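Local coordinates for protein Trypsin/chymotrypsin inhibitor (Alocasia macrorrhizos, PDB 5YCZ) that inhibits trypsin and alpha-chymotrypsin as a plant Kunitz-type inhibitor with a beta-trefoil fold, and forms a homodimer, at residues 56-61 with 72-77; 12-17 with 64-69. All blocks are in the same frame, centred on the assembly; numbering follows the deposited sequence.

Contact 1 (56-61 with 72-77)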
# COMPACT_ATOMS: atom_id res chain seq x y z
N LEU A 56 -1.95 -4.59 7.97
CA LEU A 56 -1.91 -3.14 7.96
C LEU A 56 -0.49 -2.66 8.19
O LEU A 56 0.36 -3.39 8.71
CB LEU A 56 -2.82 -2.56 9.04
CG LEU A 56 -4.30 -2.89 8.86
CD1 LEU A 56 -4.98 -2.95 10.19
CD2 LEU A 56 -4.95 -1.84 7.98
N ALA A 57 -0.23 -1.42 7.79
CA ALA A 57 1.01 -0.76 8.14
C ALA A 57 0.69 0.68 8.49
O ALA A 57 -0.28 1.25 7.98
CB ALA A 57 2.03 -0.84 7.01
N PHE A 58 1.50 1.26 9.38
CA PHE A 58 1.25 2.56 9.98
C PHE A 58 2.39 3.53 9.68
O PHE A 58 3.55 3.15 9.60
CB PHE A 58 1.09 2.45 11.47
CG PHE A 58 0.13 1.40 11.88
CD1 PHE A 58 -1.21 1.68 11.99
CD2 PHE A 58 0.57 0.10 12.10
CE1 PHE A 58 -2.11 0.70 12.35
CE2 PHE A 58 -0.31 -0.89 12.46
CZ PHE A 58 -1.66 -0.60 12.59
N PHE A 59 2.02 4.81 9.57
CA PHE A 59 2.93 5.85 9.10
C PHE A 59 2.72 7.08 9.97
O PHE A 59 1.80 7.88 9.72
CB PHE A 59 2.69 6.16 7.63
CG PHE A 59 2.94 4.99 6.74
CD1 PHE A 59 1.94 4.06 6.51
CD2 PHE A 59 4.19 4.80 6.16
CE1 PHE A 59 2.19 2.94 5.70
CE2 PHE A 59 4.45 3.70 5.35
CZ PHE A 59 3.45 2.77 5.11
N PRO A 60 3.53 7.26 11.01
CA PRO A 60 3.37 8.43 11.87
C PRO A 60 3.53 9.69 11.05
O PRO A 60 4.40 9.77 10.18
CB PRO A 60 4.50 8.28 12.89
CG PRO A 60 4.92 6.87 12.79
CD PRO A 60 4.71 6.47 11.39
N GLU A 61 2.67 10.67 11.31
CA GLU A 61 2.78 11.93 10.57
C GLU A 61 4.09 12.64 10.86
O GLU A 61 4.54 13.45 10.04
CB GLU A 61 1.61 12.85 10.91
CG GLU A 61 0.37 12.61 10.09
CD GLU A 61 -0.51 13.84 9.99
OE1 GLU A 61 -0.70 14.35 8.87
OE2 GLU A 61 -1.03 14.30 11.04
N SER A 72 -0.25 10.09 19.07
CA SER A 72 0.25 10.90 17.97
C SER A 72 -0.35 10.47 16.64
O SER A 72 -0.52 9.27 16.38
CB SER A 72 1.77 10.81 17.91
OG SER A 72 2.35 11.16 19.15
N THR A 73 -0.65 11.44 15.77
CA THR A 73 -1.41 11.12 14.56
C THR A 73 -0.55 10.35 13.57
O THR A 73 0.67 10.51 13.50
CB THR A 73 -1.99 12.38 13.88
OG1 THR A 73 -0.98 13.38 13.68
CG2 THR A 73 -3.13 12.97 14.67
N LEU A 74 -1.22 9.48 12.81
CA LEU A 74 -0.57 8.67 11.79
C LEU A 74 -1.55 8.37 10.67
O LEU A 74 -2.75 8.63 10.78
CB LEU A 74 -0.07 7.36 12.37
CG LEU A 74 -1.13 6.68 13.23
CD1 LEU A 74 -2.08 5.88 12.37
CD2 LEU A 74 -0.47 5.77 14.25
N TYR A 75 -1.03 7.75 9.63
CA TYR A 75 -1.83 7.18 8.56
C TYR A 75 -1.82 5.67 8.64
O TYR A 75 -0.88 5.06 9.17
CB TYR A 75 -1.30 7.59 7.19
CG TYR A 75 -1.04 9.05 7.10
CD1 TYR A 75 -2.07 9.95 7.25
CD2 TYR A 75 0.25 9.53 6.89
CE1 TYR A 75 -1.83 11.31 7.18
CE2 TYR A 75 0.50 10.87 6.81
CZ TYR A 75 -0.55 11.77 6.95
OH TYR A 75 -0.33 13.13 6.88
N ILE A 76 -2.87 5.07 8.10
CA ILE A 76 -3.04 3.63 8.11
C ILE A 76 -3.37 3.19 6.70
O ILE A 76 -4.12 3.86 5.98
CB ILE A 76 -4.16 3.19 9.08
CG1 ILE A 76 -4.00 3.85 10.44
CG2 ILE A 76 -4.19 1.66 9.22
CD1 ILE A 76 -5.20 3.65 11.38
N MET A 77 -2.83 2.03 6.30
CA MET A 77 -3.19 1.47 5.01
C MET A 77 -3.06 -0.04 5.03
O MET A 77 -2.43 -0.62 5.92
CB MET A 77 -2.34 2.09 3.90
CG MET A 77 -0.82 1.93 4.02
SD MET A 77 -0.01 1.84 2.40
CE MET A 77 -0.55 3.38 1.67
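Ala57 and Met77 open a run of antiparallel backbone hydrogen bonds between 56-61 and 72-77. Ala57 N reaches Met77 O at 3.0 Å, and Met77 N returns a bond to Ala57 O; Phe59 and Tyr75 exchange a second pair. Past Pro60, whose nitrogen carries no hydrogen, Glu61 N donates to Thr73 O, a nearly straight bond of 3.0 Å. Within this chain 74-77 is an outer strand of a four-stranded antiparallel sheet in the beta-trefoil; its partner 55-60 carries the predicted reactive bond, Leu56-Ala57.

The apolar contacts fall on two faces. On one, the Phe58 and Ile76 side chains run alongside each other in the same direction, the flat ring suiting branched aliphatic carbons: Phe58 CD1 is 3.9 Å from Ile76 CG1, and Leu74 CD1 sits at the ring edge. Leu56 CD2 approaches Ile76 CG2 at 3.8 Å. On the other, unbranched, flexible Met77 holds CG between its backbone N and carbonyl carbon (chi1 59°), 3.6 Å from Phe59 CE1, and its sulfur makes an oblique Met-aromatic contact. Pro81 of the second subunit packs on Phe59 and Tyr75.

The polar contacts centre on Glu61, which crosses Tyr75 at about a right angle. Tyr75 OH, also bonded to Ser106 N, is modelled only 2.4 Å from Glu61 OE1, too close for the exact geometry to be trusted. Thr73 OG1 donates to Glu61 OE2 at 2.8 Å, although the position of OE2 is less certain.

Arg115 forms a salt bridge with OE1, which, with the modelled hydroxyl contacts, probably favours the ionised form of this buried carboxylate.

Contact 2 (12-17 with 64-69)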
# COMPACT_ATOMS: atom_id res chain seq x y z
N LEU A 12 6.08 -0.73 17.50
CA LEU A 12 5.36 -0.76 16.22
C LEU A 12 6.23 -0.05 15.19
O LEU A 12 6.25 1.18 15.12
CB LEU A 12 4.00 -0.09 16.33
CG LEU A 12 2.79 -1.01 16.22
CD1 LEU A 12 2.89 -2.12 17.26
CD2 LEU A 12 1.47 -0.26 16.36
N GLN A 13 6.94 -0.82 14.39
CA GLN A 13 7.84 -0.20 13.44
C GLN A 13 7.04 0.48 12.34
O GLN A 13 5.96 0.04 11.97
CB GLN A 13 8.80 -1.24 12.86
CG GLN A 13 10.07 -0.66 12.28
CD GLN A 13 11.29 -0.98 13.12
OE1 GLN A 13 11.34 -2.01 13.81
NE2 GLN A 13 12.30 -0.10 13.08
N ARG A 14 7.57 1.59 11.84
CA ARG A 14 6.92 2.27 10.74
C ARG A 14 7.05 1.43 9.47
O ARG A 14 8.15 0.98 9.13
CB ARG A 14 7.53 3.65 10.53
CG ARG A 14 7.28 4.21 9.15
CD ARG A 14 8.18 5.40 8.86
NE ARG A 14 7.86 6.51 9.74
CZ ARG A 14 7.19 7.60 9.36
NH1 ARG A 14 6.75 7.71 8.10
NH2 ARG A 14 6.95 8.56 10.24
N GLY A 15 5.93 1.21 8.79
CA GLY A 15 5.91 0.54 7.52
C GLY A 15 5.86 -0.97 7.58
O GLY A 15 5.47 -1.59 6.58
N GLN A 16 6.26 -1.59 8.69
CA GLN A 16 6.17 -3.04 8.76
C GLN A 16 4.71 -3.49 8.85
O GLN A 16 3.81 -2.70 9.16
CB GLN A 16 6.96 -3.57 9.95
CG GLN A 16 8.39 -3.05 10.06
CD GLN A 16 9.24 -3.36 8.85
OE1 GLN A 16 9.49 -4.53 8.55
NE2 GLN A 16 9.70 -2.32 8.16
N LEU A 17 4.48 -4.78 8.58
CA LEU A 17 3.13 -5.31 8.45
C LEU A 17 2.65 -5.88 9.77
O LEU A 17 3.34 -6.71 10.36
CB LEU A 17 3.07 -6.41 7.39
CG LEU A 17 3.61 -6.16 5.99
CD1 LEU A 17 3.05 -7.23 5.07
CD2 LEU A 17 3.26 -4.78 5.53
N ASP A 64 10.42 11.78 11.96
CA ASP A 64 11.55 11.23 12.72
C ASP A 64 11.11 10.14 13.67
O ASP A 64 11.96 9.39 14.16
CB ASP A 64 12.23 12.34 13.52
CG ASP A 64 12.38 13.62 12.71
OD1 ASP A 64 12.77 13.54 11.53
OD2 ASP A 64 12.03 14.69 13.23
N ASP A 65 9.83 10.07 13.96
CA ASP A 65 9.27 8.89 14.59
C ASP A 65 9.40 7.73 13.62
O ASP A 65 8.93 7.81 12.48
CB ASP A 65 7.80 9.11 14.95
CG ASP A 65 7.62 9.77 16.30
OD1 ASP A 65 8.07 9.20 17.32
OD2 ASP A 65 7.03 10.86 16.34
N ASP A 66 10.06 6.67 14.06
CA ASP A 66 10.10 5.44 13.29
C ASP A 66 9.46 4.31 14.07
O ASP A 66 9.51 3.15 13.63
CB ASP A 66 11.54 5.11 12.88
CG ASP A 66 12.07 6.08 11.85
OD1 ASP A 66 13.01 6.86 12.17
OD2 ASP A 66 11.51 6.08 10.72
N THR A 67 8.88 4.63 15.21
CA THR A 67 7.93 3.79 15.91
C THR A 67 6.63 4.58 16.00
O THR A 67 6.61 5.80 15.82
CB THR A 67 8.44 3.43 17.31
OG1 THR A 67 8.34 4.57 18.17
CG2 THR A 67 9.89 3.00 17.27
N VAL A 68 5.53 3.88 16.26
CA VAL A 68 4.25 4.56 16.43
C VAL A 68 4.10 4.95 17.90
O VAL A 68 4.27 4.12 18.79
CB VAL A 68 3.08 3.69 15.97
CG1 VAL A 68 1.80 4.06 16.72
CG2 VAL A 68 2.88 3.89 14.50
N GLN A 69 3.78 6.22 18.14
CA GLN A 69 3.58 6.72 19.49
C GLN A 69 2.09 6.81 19.81
O GLN A 69 1.29 7.24 18.98
CB GLN A 69 4.23 8.10 19.67
CG GLN A 69 5.75 8.12 19.53
CD GLN A 69 6.44 7.36 20.63
OE1 GLN A 69 6.31 7.69 21.81
NE2 GLN A 69 7.16 6.31 20.25
O HOH W 1 11.62 1.98 11.72
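Arg14 approaches Asp65 and Asp66 with CG anti to its backbone N (chi1 159°), and CD continues the extended chain; a bend at chi3 (-65°) then sets NE. The guanidinium meets Asp65 O side-on: NE at 3.2 Å and NH2 at 3.1 Å both donate to that one oxygen, which lies near the guanidinium plane, and both donors lie in the plane of the carbonyl. Arginine suits the place because its flat, singly charged head has several N-H groups, and NE-H and one NH2 hydrogen can point to the same acceptor. Asp66 adds its charge from outside that plane. Its OD2 is 3.8 Å from Arg14 NE, a long salt bridge without a directed N-H, and the two planar groups stand 70° apart.

The backbones meet through a single bridge at Gln13 and Thr67. On one flank Val68 N donates to Leu12 O at 3.0 Å; on the other Arg14 N donates to Asp66 O at 3.1 Å, from above the carbonyl plane. A water that accepts from Gln13 NE2 and donates to Asp66 O gives this oxygen another partner. The polar Gln13 and Asp66 suit this exposed side.

Towards the interior, Leu12 CB lies 3.9 Å from Val68 CB, and these apolar side chains also pack on Phe178 and Phe58 respectively.

Neither segment forms a regular strand. The contact is an isolated beta bridge joining the loop before strand 18-22 to the connection between strands 55-60 and 74-77, within the beta-trefoil fold of the Kunitz-type inhibitors.

How the contacts relate
Contact 1 pairs strands 55-60 and 74-77, and contact 2 ties the connection between those strands to the loop entering strand 18-22; their centres are about 8 Å apart. The segments alternate along the chain, and 12-17 touches both 56-61 and 64-69. Gly15 N is 3.2 Å from Phe58 O in a probable hydrogen bond, and Ala57 CB packs 3.4 Å from Gln16 O. Arg14 NH2 also makes a weak hydrogen bond to Pro60 O, joining the two contacts. The predicted reactive bond, Leu56-Ala57, belongs to contact 1, where Ala57 is buried in strand pairing; the side chain of Arg14 lies about 8 Å from that of Ala57.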